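Local structure of MlnE (Bacillus amyloliquefaciens subsp. plantarum, 5D2E) at residues F131-L136 with I173-E178; K208-K213 with T243-R248; K57-F62 with Q121-R126; F63-S68 with M103-G108. The protein carries, in this piece, a B-type ketoreductase of the macrolactin assembly line that binds NADP and probably reduces keto groups of the growing polyketide chain. All blocks are in the same frame, centred on the assembly; numbering follows the deposited sequence.

Interaction 1 of 4, residues F131-L136 with I173-E178; sequences FLAAGL and ILYLYE
A133 and Y177 meet in the tight part of this contact. A133 CB lies 3.5 Å from Y177 CB. The carbonyl oxygen A133 O takes a hydrogen bond from E178 N at 3.1 Å, and the donor sits nearly along the C=O axis. Y177 CA makes a bent CA-H...O contact with A133 O at 3.1 Å. Y177 CG stands between its backbone N and carbonyl carbon (chi1 65°), and the phenol leads away from residues 131-136. The Y175 ring comes in at an oblique tilt, with its OH 3.8 Å from A133 CB. That hydroxyl is satisfied elsewhere, by a hydrogen bond with Y188 O of helix 186-201.

F131 adds an apolar patch. Its ring crosses the L176 side chain at about a right angle, with F131 CD1 3.7 Å from L176 CB. E178 CG lies in the ring plane, at the CE1-CZ edge of F131.

The two strands belong to a beta-alpha-beta unit: strand 127-133, helix 141-164 and strand 171-180. Such units build the Rossmann-like fold. Here the short axes of 131-133 and 173-178 are 46° apart.

Two waters bridge the segments. One molecule accepts from L132 N and donates to L176 O. A second lies on the looser, partly exposed side, past the end of the strand. It accepts from G135 N at 2.9 Å and donates to E178 OE1 at 2.8 Å. E178 OE1 also touches A134 CB there, at 3.5 Å.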
# COMPACT_ATOMS: atom_id res chain seq x y z
N PHE A 131 -19.03 -1.94 -4.34
CA PHE A 131 -19.17 -2.13 -2.92
C PHE A 131 -19.28 -3.61 -2.53
O PHE A 131 -20.34 -4.09 -2.12
CB PHE A 131 -20.44 -1.38 -2.44
CG PHE A 131 -20.67 -1.41 -0.90
CD1 PHE A 131 -19.64 -1.51 -0.01
CD2 PHE A 131 -21.93 -1.29 -0.40
CE1 PHE A 131 -19.86 -1.48 1.38
CE2 PHE A 131 -22.17 -1.27 0.97
CZ PHE A 131 -21.13 -1.34 1.85
N LEU A 132 -18.17 -4.29 -2.61
CA LEU A 132 -18.01 -5.68 -2.23
C LEU A 132 -17.13 -5.82 -0.97
O LEU A 132 -17.12 -6.88 -0.35
CB LEU A 132 -17.27 -6.43 -3.30
CG LEU A 132 -17.89 -6.42 -4.69
CD1 LEU A 132 -17.07 -7.30 -5.59
CD2 LEU A 132 -19.37 -6.85 -4.66
N ALA A 133 -16.36 -4.78 -0.67
CA ALA A 133 -15.29 -4.86 0.37
C ALA A 133 -15.82 -4.69 1.78
O ALA A 133 -15.92 -3.55 2.31
CB ALA A 133 -14.19 -3.85 0.10
N ALA A 134 -16.19 -5.84 2.35
CA ALA A 134 -16.60 -5.90 3.73
C ALA A 134 -16.07 -7.13 4.41
O ALA A 134 -15.43 -7.98 3.81
CB ALA A 134 -18.15 -5.73 3.87
N GLY A 135 -16.29 -7.21 5.72
CA GLY A 135 -15.72 -8.33 6.49
C GLY A 135 -14.43 -7.84 7.16
O GLY A 135 -13.74 -6.97 6.59
N LEU A 136 -14.14 -8.36 8.35
CA LEU A 136 -12.99 -7.97 9.14
C LEU A 136 -11.70 -8.50 8.53
O LEU A 136 -11.61 -9.62 8.05
CB LEU A 136 -13.08 -8.55 10.57
CG LEU A 136 -14.29 -8.13 11.44
CD1 LEU A 136 -14.25 -8.74 12.84
CD2 LEU A 136 -14.28 -6.64 11.57
N ILE A 173 -15.74 6.07 -10.98
CA ILE A 173 -15.79 4.82 -10.23
C ILE A 173 -15.64 5.14 -8.74
O ILE A 173 -14.68 5.81 -8.37
CB ILE A 173 -14.67 3.88 -10.63
CG1 ILE A 173 -14.77 3.49 -12.12
CG2 ILE A 173 -14.70 2.65 -9.71
CD1 ILE A 173 -13.90 4.33 -13.05
N LEU A 174 -16.58 4.70 -7.91
CA LEU A 174 -16.54 4.93 -6.49
C LEU A 174 -16.44 3.60 -5.86
O LEU A 174 -17.35 2.77 -5.97
CB LEU A 174 -17.77 5.73 -5.98
CG LEU A 174 -17.84 5.91 -4.46
CD1 LEU A 174 -16.66 6.70 -3.87
CD2 LEU A 174 -19.16 6.60 -4.11
N TYR A 175 -15.29 3.35 -5.22
CA TYR A 175 -14.99 2.16 -4.50
C TYR A 175 -15.25 2.42 -3.03
O TYR A 175 -14.72 3.36 -2.48
CB TYR A 175 -13.54 1.79 -4.75
CG TYR A 175 -12.96 0.85 -3.76
CD1 TYR A 175 -13.27 -0.50 -3.74
CD2 TYR A 175 -12.10 1.34 -2.76
CE1 TYR A 175 -12.76 -1.33 -2.73
CE2 TYR A 175 -11.58 0.51 -1.78
CZ TYR A 175 -11.90 -0.81 -1.77
OH TYR A 175 -11.29 -1.57 -0.77
N LEU A 176 -16.05 1.54 -2.40
CA LEU A 176 -16.44 1.60 -1.00
C LEU A 176 -16.03 0.37 -0.25
O LEU A 176 -16.10 -0.72 -0.76
CB LEU A 176 -17.97 1.71 -0.84
CG LEU A 176 -18.68 2.71 -1.75
CD1 LEU A 176 -20.20 2.66 -1.69
CD2 LEU A 176 -18.17 4.07 -1.41
N TYR A 177 -15.60 0.58 0.99
CA TYR A 177 -15.35 -0.49 1.91
C TYR A 177 -15.78 -0.08 3.32
O TYR A 177 -15.77 1.09 3.65
CB TYR A 177 -13.90 -0.93 1.96
CG TYR A 177 -12.90 0.04 2.47
CD1 TYR A 177 -12.37 1.03 1.63
CD2 TYR A 177 -12.45 -0.01 3.81
CE1 TYR A 177 -11.41 1.91 2.08
CE2 TYR A 177 -11.48 0.87 4.26
CZ TYR A 177 -10.98 1.84 3.40
OH TYR A 177 -10.05 2.73 3.83
N GLU A 178 -16.07 -1.09 4.13
CA GLU A 178 -16.51 -0.89 5.48
C GLU A 178 -15.35 -1.08 6.44
O GLU A 178 -14.45 -1.91 6.24
CB GLU A 178 -17.56 -1.88 5.89
CG GLU A 178 -18.87 -1.75 5.14
CD GLU A 178 -19.88 -2.79 5.61
OE1 GLU A 178 -19.53 -3.72 6.38
OE2 GLU A 178 -21.02 -2.61 5.27
O HOH W 1 -15.78 -2.72 -2.69
O HOH W 2 -17.33 -5.17 7.46

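Interaction 2 of 4, residues K208-K213 with T243-R248; sequences KAAELK and TCYEPR
E211 and C244 pair side by side in a parallel ladder. Four backbone bonds alternate between the strands: T243 N to A209 O, E211 N to T243 O, Y245 N to E211 O at 2.8 Å, and K213 N to Y245 O, also 2.8 Å.

E211 and C244 point to one face of the sheet. The extended chain of E211, with CG anti to the backbone N (chi1 175°), runs past C244 SG, which is 3.6 Å from E211 OE2. A210, T243 and Y245 lie on the other face. A210 CB meets the rim of the Y245 ring, 3.6 Å from Y245 CE2. T243 CG2 sits over one face of that ring, offset toward the rim. Past the last bridge, K213 and E246 run alongside each other, pointing the same way. The charged ends come near without pairing, K213 NZ being 4.2 Å from E246 OE2.

Outer partners fix the polar ends. N179 bonds to E211 OE2, E232 to Y245 OH, and Y251 to E246 OE2. Strand 205-214 pairs in parallel with 171-180 and with 242-245. Helix 222-233 packs on the Y245 face, and strand 249-257 continues the sheet antiparallel beyond 242-245.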
# COMPACT_ATOMS: atom_id res chain seq x y z
N LYS A 208 -12.48 7.13 -7.25
CA LYS A 208 -12.56 7.60 -5.86
C LYS A 208 -12.69 6.45 -4.93
O LYS A 208 -13.24 5.43 -5.31
CB LYS A 208 -13.75 8.53 -5.72
CG LYS A 208 -13.68 9.65 -6.74
CD LYS A 208 -14.50 10.89 -6.45
CE LYS A 208 -15.91 10.84 -7.03
NZ LYS A 208 -16.61 12.11 -6.70
N ALA A 209 -12.22 6.63 -3.68
CA ALA A 209 -12.27 5.56 -2.67
C ALA A 209 -12.84 6.12 -1.38
O ALA A 209 -12.57 7.27 -1.04
CB ALA A 209 -10.91 4.95 -2.42
N ALA A 210 -13.72 5.38 -0.72
CA ALA A 210 -14.38 5.90 0.48
C ALA A 210 -14.50 4.76 1.53
O ALA A 210 -14.98 3.67 1.21
CB ALA A 210 -15.72 6.50 0.16
N GLU A 211 -14.00 5.03 2.72
CA GLU A 211 -14.10 4.16 3.85
C GLU A 211 -15.39 4.54 4.58
O GLU A 211 -15.73 5.75 4.80
CB GLU A 211 -12.90 4.35 4.78
CG GLU A 211 -12.99 3.53 6.05
CD GLU A 211 -11.74 3.62 6.94
OE1 GLU A 211 -10.70 3.72 6.37
OE2 GLU A 211 -11.81 3.50 8.16
N LEU A 212 -16.17 3.53 4.85
CA LEU A 212 -17.43 3.70 5.59
C LEU A 212 -17.19 3.18 7.00
O LEU A 212 -17.33 1.96 7.27
CB LEU A 212 -18.58 2.97 4.88
CG LEU A 212 -18.77 3.30 3.39
CD1 LEU A 212 -19.71 2.31 2.73
CD2 LEU A 212 -19.26 4.71 3.20
N LYS A 213 -16.81 4.08 7.91
CA LYS A 213 -16.45 3.65 9.26
C LYS A 213 -17.60 3.83 10.26
O LYS A 213 -17.97 4.96 10.58
CB LYS A 213 -15.22 4.38 9.78
CG LYS A 213 -14.75 3.83 11.11
CD LYS A 213 -13.36 4.15 11.54
CE LYS A 213 -13.06 5.60 11.61
NZ LYS A 213 -11.55 5.69 11.89
N THR A 243 -11.46 9.40 0.87
CA THR A 243 -12.10 10.03 2.03
C THR A 243 -12.47 8.96 3.02
O THR A 243 -12.98 7.88 2.63
CB THR A 243 -13.34 10.80 1.60
OG1 THR A 243 -13.02 11.69 0.55
CG2 THR A 243 -13.94 11.60 2.70
N CYS A 244 -12.29 9.23 4.32
CA CYS A 244 -12.82 8.34 5.33
C CYS A 244 -14.04 9.00 5.94
O CYS A 244 -13.95 10.15 6.45
CB CYS A 244 -11.79 8.07 6.39
SG CYS A 244 -12.45 7.04 7.75
N TYR A 245 -15.18 8.31 5.84
CA TYR A 245 -16.46 8.79 6.33
C TYR A 245 -16.85 8.11 7.60
O TYR A 245 -16.77 6.90 7.71
CB TYR A 245 -17.56 8.51 5.30
CG TYR A 245 -17.45 9.34 4.05
CD1 TYR A 245 -18.00 10.62 3.97
CD2 TYR A 245 -16.77 8.86 2.94
CE1 TYR A 245 -17.85 11.39 2.82
CE2 TYR A 245 -16.63 9.62 1.78
CZ TYR A 245 -17.17 10.87 1.74
OH TYR A 245 -17.04 11.56 0.60
N GLU A 246 -17.20 8.92 8.59
CA GLU A 246 -17.98 8.41 9.72
C GLU A 246 -19.38 8.91 9.44
O GLU A 246 -19.56 9.78 8.60
CB GLU A 246 -17.44 8.99 11.04
CG GLU A 246 -16.07 8.46 11.40
CD GLU A 246 -15.40 9.15 12.57
OE1 GLU A 246 -16.08 9.92 13.24
OE2 GLU A 246 -14.21 8.86 12.79
N PRO A 247 -20.37 8.46 10.22
CA PRO A 247 -21.72 8.97 9.94
C PRO A 247 -21.92 10.47 10.09
O PRO A 247 -22.63 11.06 9.28
CB PRO A 247 -22.57 8.17 10.91
CG PRO A 247 -21.79 6.89 11.10
CD PRO A 247 -20.38 7.38 11.22
N ARG A 248 -21.19 11.13 10.98
CA ARG A 248 -21.35 12.61 11.18
C ARG A 248 -20.17 13.52 10.75
O ARG A 248 -20.27 14.73 10.75
CB ARG A 248 -21.69 12.85 12.66
CG ARG A 248 -23.05 12.28 13.03
CD ARG A 248 -23.54 12.80 14.38
NE ARG A 248 -24.96 12.52 14.38
CZ ARG A 248 -25.95 13.41 14.17
NH1 ARG A 248 -25.73 14.72 14.04
NH2 ARG A 248 -27.19 12.97 14.15
O HOH W 3 -13.43 10.13 -1.73

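Interaction 3 of 4, residues K57-F62 with Q121-R126; sequences KEPILF and QNIRPR
The carboxylate of E58 meets the R126 guanidinium at its edge, and the two planes stand 90° apart. E58 OE2 lies close to the guanidinium plane and uses its syn lone pair. It accepts from R126 NH1 at 2.9 Å, with an N-H...O angle of 156°, as part of a salt bridge. The aliphatic part of the arginine also lies against the acid. R126 CG is 3.6 Å from E58 OE1, and a bend at chi2 (-130°) puts R126 CD 3.4 Å from E58 OE2. Both charges have second partners: T56 OG1 bonds to E58 OE2, and E172 forms a salt bridge with R126 NE. Two acids around one guanidinium would be expected to stabilise its positive charge.

Residues 121-126 link helix 108-120 to strand 127-133. The helix ends in a Schellman motif, with N122 at positive phi. The chain then runs roughly at a right angle to residues 58-61. R126 N donates to P59 O at 3.0 Å, just ahead of the backbone bonds that join L61 to H127 and I129 in the parallel pair of strands 60-64 and 127-133, part of a Rossmann-like sheet.

The two prolines carry the largely apolar part of the contact. P59 CD lies 3.2 Å from R124 O, and P59 CB touches I123 CG2 at 3.9 Å. P125 packs on the strand itself, with P125 CB 3.9 Å from L61 CB. A water donates to both E58 OE1 and R124 O, so the second carboxylate oxygen is tied to 121-126 as well.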
# COMPACT_ATOMS: atom_id res chain seq x y z
N LYS A 57 -27.23 12.64 -16.47
CA LYS A 57 -28.32 11.73 -16.43
C LYS A 57 -27.96 10.50 -17.26
O LYS A 57 -28.36 10.38 -18.41
CB LYS A 57 -29.58 12.43 -16.90
CG LYS A 57 -30.82 11.54 -16.92
CD LYS A 57 -32.11 12.37 -16.97
CE LYS A 57 -32.15 13.31 -18.17
NZ LYS A 57 -33.41 14.10 -18.18
N GLU A 58 -27.18 9.59 -16.68
CA GLU A 58 -26.65 8.45 -17.35
C GLU A 58 -26.74 7.24 -16.42
O GLU A 58 -26.90 7.42 -15.24
CB GLU A 58 -25.19 8.73 -17.69
CG GLU A 58 -25.03 9.66 -18.89
CD GLU A 58 -23.58 9.89 -19.12
OE1 GLU A 58 -22.95 9.10 -19.83
OE2 GLU A 58 -23.03 10.80 -18.47
N PRO A 59 -26.67 6.01 -16.97
CA PRO A 59 -26.86 4.80 -16.20
C PRO A 59 -25.80 4.67 -15.08
O PRO A 59 -24.68 5.14 -15.19
CB PRO A 59 -26.75 3.69 -17.23
CG PRO A 59 -27.09 4.37 -18.56
CD PRO A 59 -26.49 5.73 -18.41
N ILE A 60 -26.27 4.16 -13.97
CA ILE A 60 -25.49 3.85 -12.79
C ILE A 60 -25.34 2.31 -12.68
O ILE A 60 -26.35 1.56 -12.84
CB ILE A 60 -26.24 4.34 -11.56
CG1 ILE A 60 -26.42 5.84 -11.64
CG2 ILE A 60 -25.55 3.88 -10.27
CD1 ILE A 60 -27.47 6.34 -10.65
N LEU A 61 -24.14 1.83 -12.41
CA LEU A 61 -23.85 0.41 -12.29
C LEU A 61 -23.32 0.18 -10.88
O LEU A 61 -22.34 0.79 -10.50
CB LEU A 61 -22.81 0.01 -13.34
CG LEU A 61 -22.29 -1.40 -13.23
CD1 LEU A 61 -23.39 -2.43 -13.41
CD2 LEU A 61 -21.23 -1.59 -14.33
N PHE A 62 -23.95 -0.72 -10.13
CA PHE A 62 -23.67 -0.93 -8.73
C PHE A 62 -23.38 -2.36 -8.53
O PHE A 62 -24.24 -3.20 -8.83
CB PHE A 62 -24.97 -0.54 -7.95
CG PHE A 62 -24.79 -0.27 -6.46
CD1 PHE A 62 -24.41 -1.27 -5.60
CD2 PHE A 62 -25.01 0.98 -5.94
CE1 PHE A 62 -24.23 -1.06 -4.25
CE2 PHE A 62 -24.84 1.23 -4.55
CZ PHE A 62 -24.44 0.19 -3.72
N GLN A 121 -28.04 -3.91 -24.87
CA GLN A 121 -29.19 -3.28 -24.31
C GLN A 121 -29.15 -1.77 -24.43
O GLN A 121 -30.05 -1.10 -24.01
CB GLN A 121 -29.29 -3.67 -22.83
CG GLN A 121 -29.71 -5.09 -22.63
CD GLN A 121 -29.67 -5.53 -21.18
OE1 GLN A 121 -29.09 -4.86 -20.31
NE2 GLN A 121 -30.26 -6.68 -20.92
N ASN A 122 -28.09 -1.26 -25.05
CA ASN A 122 -27.85 0.18 -25.21
C ASN A 122 -27.71 0.89 -23.87
O ASN A 122 -28.19 1.99 -23.72
CB ASN A 122 -28.87 0.87 -26.10
CG ASN A 122 -28.79 0.33 -27.53
OD1 ASN A 122 -27.72 0.21 -28.10
ND2 ASN A 122 -29.94 -0.13 -28.06
N ILE A 123 -27.08 0.21 -22.91
CA ILE A 123 -26.93 0.75 -21.57
C ILE A 123 -25.41 1.04 -21.39
O ILE A 123 -24.62 0.12 -21.31
CB ILE A 123 -27.48 -0.23 -20.50
CG1 ILE A 123 -29.01 -0.22 -20.60
CG2 ILE A 123 -27.24 0.32 -19.11
CD1 ILE A 123 -29.70 -1.31 -19.83
N ARG A 124 -25.01 2.32 -21.35
CA ARG A 124 -23.63 2.75 -21.23
C ARG A 124 -23.44 3.47 -19.85
O ARG A 124 -23.80 4.63 -19.69
CB ARG A 124 -23.27 3.73 -22.37
CG ARG A 124 -21.91 4.45 -22.16
CD ARG A 124 -21.50 5.36 -23.33
NE ARG A 124 -21.21 4.56 -24.52
CZ ARG A 124 -20.91 5.05 -25.71
NH1 ARG A 124 -20.82 6.35 -25.88
NH2 ARG A 124 -20.64 4.21 -26.69
N PRO A 125 -22.96 2.74 -18.84
CA PRO A 125 -22.85 3.34 -17.49
C PRO A 125 -21.83 4.42 -17.48
O PRO A 125 -20.81 4.31 -18.18
CB PRO A 125 -22.39 2.17 -16.62
CG PRO A 125 -22.66 0.93 -17.38
CD PRO A 125 -22.64 1.31 -18.85
N ARG A 126 -22.07 5.44 -16.68
CA ARG A 126 -21.09 6.42 -16.37
C ARG A 126 -20.67 6.35 -14.88
O ARG A 126 -19.50 6.36 -14.55
CB ARG A 126 -21.62 7.79 -16.63
CG ARG A 126 -20.51 8.70 -17.19
CD ARG A 126 -20.47 9.94 -16.43
NE ARG A 126 -19.29 10.74 -16.72
CZ ARG A 126 -19.24 11.65 -17.68
NH1 ARG A 126 -20.27 11.81 -18.49
NH2 ARG A 126 -18.16 12.39 -17.84
O HOH W 4 -24.15 6.88 -20.99

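Interaction 4 of 4, residues F63-S68 with M103-G108; sequences FCEDDS and MNFTKG
D66 OD1 is gripped twice by S68, just beyond C64 and E65, which touch F105 across the contact. S68 OG donates to D66 OD1 at 2.7 Å and meets the syn lone pair. S68 N donates to D66 OD1 at 2.9 Å from above the carboxylate plane, 47° out of it. The backbone bond makes an Asx turn in the loop after strand 60-64.

No hydrogen bond spans the contact, which is mostly aromatic and apolar. F63 and F105 meet rim to rim, with F63 CD1 3.5 Å from F105 CE1. Their planes are 82° apart, but neither ring lies over the face of the other. Further round the same ring, F105 CE2 is 3.6 Å from C64 O, which lies near the ring plane. M103 approaches the F63 ring at its edge in a Met-aromatic contact, with M103 SD 4.1 Å from F63 CE1. M103 CG, which carries SD, stands between the backbone N and the carbonyl carbon (chi1 63°).

F105 sits in a type I turn from N104 to K107, closed by K107 N to N104 O. K107 is the N-cap of helix 108-120. L114 of that helix also packs on F63, and L132 packs on F105. The contact thus joins the C-terminal end of one parallel strand to the loop between strand 100-103 and its following helix, as expected in the Rossmann-like structural subdomain of a polyketide ketoreductase.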
# COMPACT_ATOMS: atom_id res chain seq x y z
N PHE A 63 -22.20 -2.66 -7.96
CA PHE A 63 -21.77 -4.00 -7.65
C PHE A 63 -21.87 -4.15 -6.13
O PHE A 63 -21.33 -3.32 -5.39
CB PHE A 63 -20.30 -4.20 -8.03
CG PHE A 63 -20.00 -4.18 -9.52
CD1 PHE A 63 -20.29 -5.25 -10.31
CD2 PHE A 63 -19.39 -3.08 -10.11
CE1 PHE A 63 -20.01 -5.25 -11.65
CE2 PHE A 63 -19.12 -3.05 -11.48
CZ PHE A 63 -19.41 -4.17 -12.24
N CYS A 64 -22.51 -5.24 -5.67
CA CYS A 64 -22.72 -5.46 -4.23
C CYS A 64 -22.72 -6.94 -4.04
O CYS A 64 -23.11 -7.68 -4.94
CB CYS A 64 -24.06 -4.83 -3.77
SG CYS A 64 -24.23 -4.72 -1.93
N GLU A 65 -22.35 -7.40 -2.88
CA GLU A 65 -22.27 -8.83 -2.66
C GLU A 65 -23.69 -9.45 -2.65
O GLU A 65 -23.89 -10.56 -3.14
CB GLU A 65 -21.48 -9.14 -1.37
CG GLU A 65 -20.89 -10.54 -1.28
CD GLU A 65 -19.85 -10.89 -2.37
OE1 GLU A 65 -18.76 -10.25 -2.56
OE2 GLU A 65 -20.14 -11.90 -3.02
N ASP A 66 -24.67 -8.68 -2.22
CA ASP A 66 -26.01 -9.20 -2.04
C ASP A 66 -26.97 -8.10 -2.27
O ASP A 66 -26.60 -6.96 -2.66
CB ASP A 66 -26.15 -9.82 -0.61
CG ASP A 66 -25.93 -8.80 0.50
OD1 ASP A 66 -26.06 -7.56 0.32
OD2 ASP A 66 -25.57 -9.26 1.59
N ASP A 67 -28.26 -8.32 -2.00
CA ASP A 67 -29.14 -7.16 -2.25
C ASP A 67 -29.43 -6.19 -1.16
O ASP A 67 -30.39 -5.42 -1.26
CB ASP A 67 -30.40 -7.54 -2.96
CG ASP A 67 -30.85 -8.78 -2.58
OD1 ASP A 67 -31.11 -8.82 -1.36
OD2 ASP A 67 -30.89 -9.69 -3.49
N SER A 68 -28.55 -6.11 -0.19
CA SER A 68 -28.78 -5.26 0.97
C SER A 68 -28.85 -3.80 0.63
O SER A 68 -29.46 -3.02 1.35
CB SER A 68 -27.72 -5.51 2.05
OG SER A 68 -26.45 -5.21 1.54
N MET A 103 -23.34 -12.55 -10.90
CA MET A 103 -22.08 -12.96 -11.53
C MET A 103 -21.12 -13.40 -10.47
O MET A 103 -21.33 -13.13 -9.31
CB MET A 103 -21.43 -11.82 -12.33
CG MET A 103 -21.00 -10.61 -11.51
SD MET A 103 -20.36 -9.22 -12.54
CE MET A 103 -18.78 -9.97 -13.02
N ASN A 104 -20.06 -14.03 -10.92
CA ASN A 104 -18.91 -14.40 -10.06
C ASN A 104 -17.87 -13.30 -10.24
O ASN A 104 -17.32 -13.13 -11.34
CB ASN A 104 -18.41 -15.78 -10.48
CG ASN A 104 -17.28 -16.31 -9.59
OD1 ASN A 104 -17.13 -17.53 -9.39
ND2 ASN A 104 -16.43 -15.40 -9.13
N PHE A 105 -17.68 -12.49 -9.19
CA PHE A 105 -16.90 -11.28 -9.25
C PHE A 105 -15.38 -11.47 -9.44
O PHE A 105 -14.65 -10.51 -9.70
CB PHE A 105 -17.13 -10.46 -7.98
CG PHE A 105 -18.50 -9.86 -7.91
CD1 PHE A 105 -18.98 -9.02 -8.91
CD2 PHE A 105 -19.31 -10.09 -6.82
CE1 PHE A 105 -20.24 -8.45 -8.82
CE2 PHE A 105 -20.58 -9.51 -6.73
CZ PHE A 105 -21.03 -8.70 -7.70
N THR A 106 -14.98 -12.68 -9.25
CA THR A 106 -13.61 -13.15 -9.59
C THR A 106 -13.40 -13.63 -11.04
O THR A 106 -12.24 -13.79 -11.46
CB THR A 106 -13.17 -14.32 -8.65
OG1 THR A 106 -13.83 -15.52 -9.04
CG2 THR A 106 -13.56 -14.10 -7.19
N LYS A 107 -14.47 -13.89 -11.81
CA LYS A 107 -14.32 -14.44 -13.18
C LYS A 107 -14.34 -13.38 -14.24
O LYS A 107 -15.38 -12.78 -14.52
CB LYS A 107 -15.45 -15.37 -13.50
CG LYS A 107 -15.25 -16.81 -13.17
CD LYS A 107 -16.04 -17.61 -14.21
CE LYS A 107 -16.16 -19.06 -13.76
NZ LYS A 107 -17.41 -19.68 -14.29
N GLY A 108 -13.21 -13.21 -14.92
CA GLY A 108 -13.14 -12.22 -15.96
C GLY A 108 -14.15 -12.38 -17.05
O GLY A 108 -14.66 -11.37 -17.62

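All four contacts belong to the same sheet region. Interactions 1 and 2 share it through neighbouring strands 171-180 and 205-214. Their centres are 10 Å apart, and Y177 O and L212 N probably hydrogen-bond at 2.7 Å. Interaction 4 lies 12 Å from interaction 1, centre to centre, with F131 N and F63 O probably bonded at 2.9 Å. L132 CD2 also packs on F105 CE2. Interactions 3 and 4 use successive parts of strand 60-64, their centres 17 Å apart. Interactions 2 and 3 do not touch; their nearest atoms are about 8 Å apart. NADP is bound by residues between 280 and 452, away from all four.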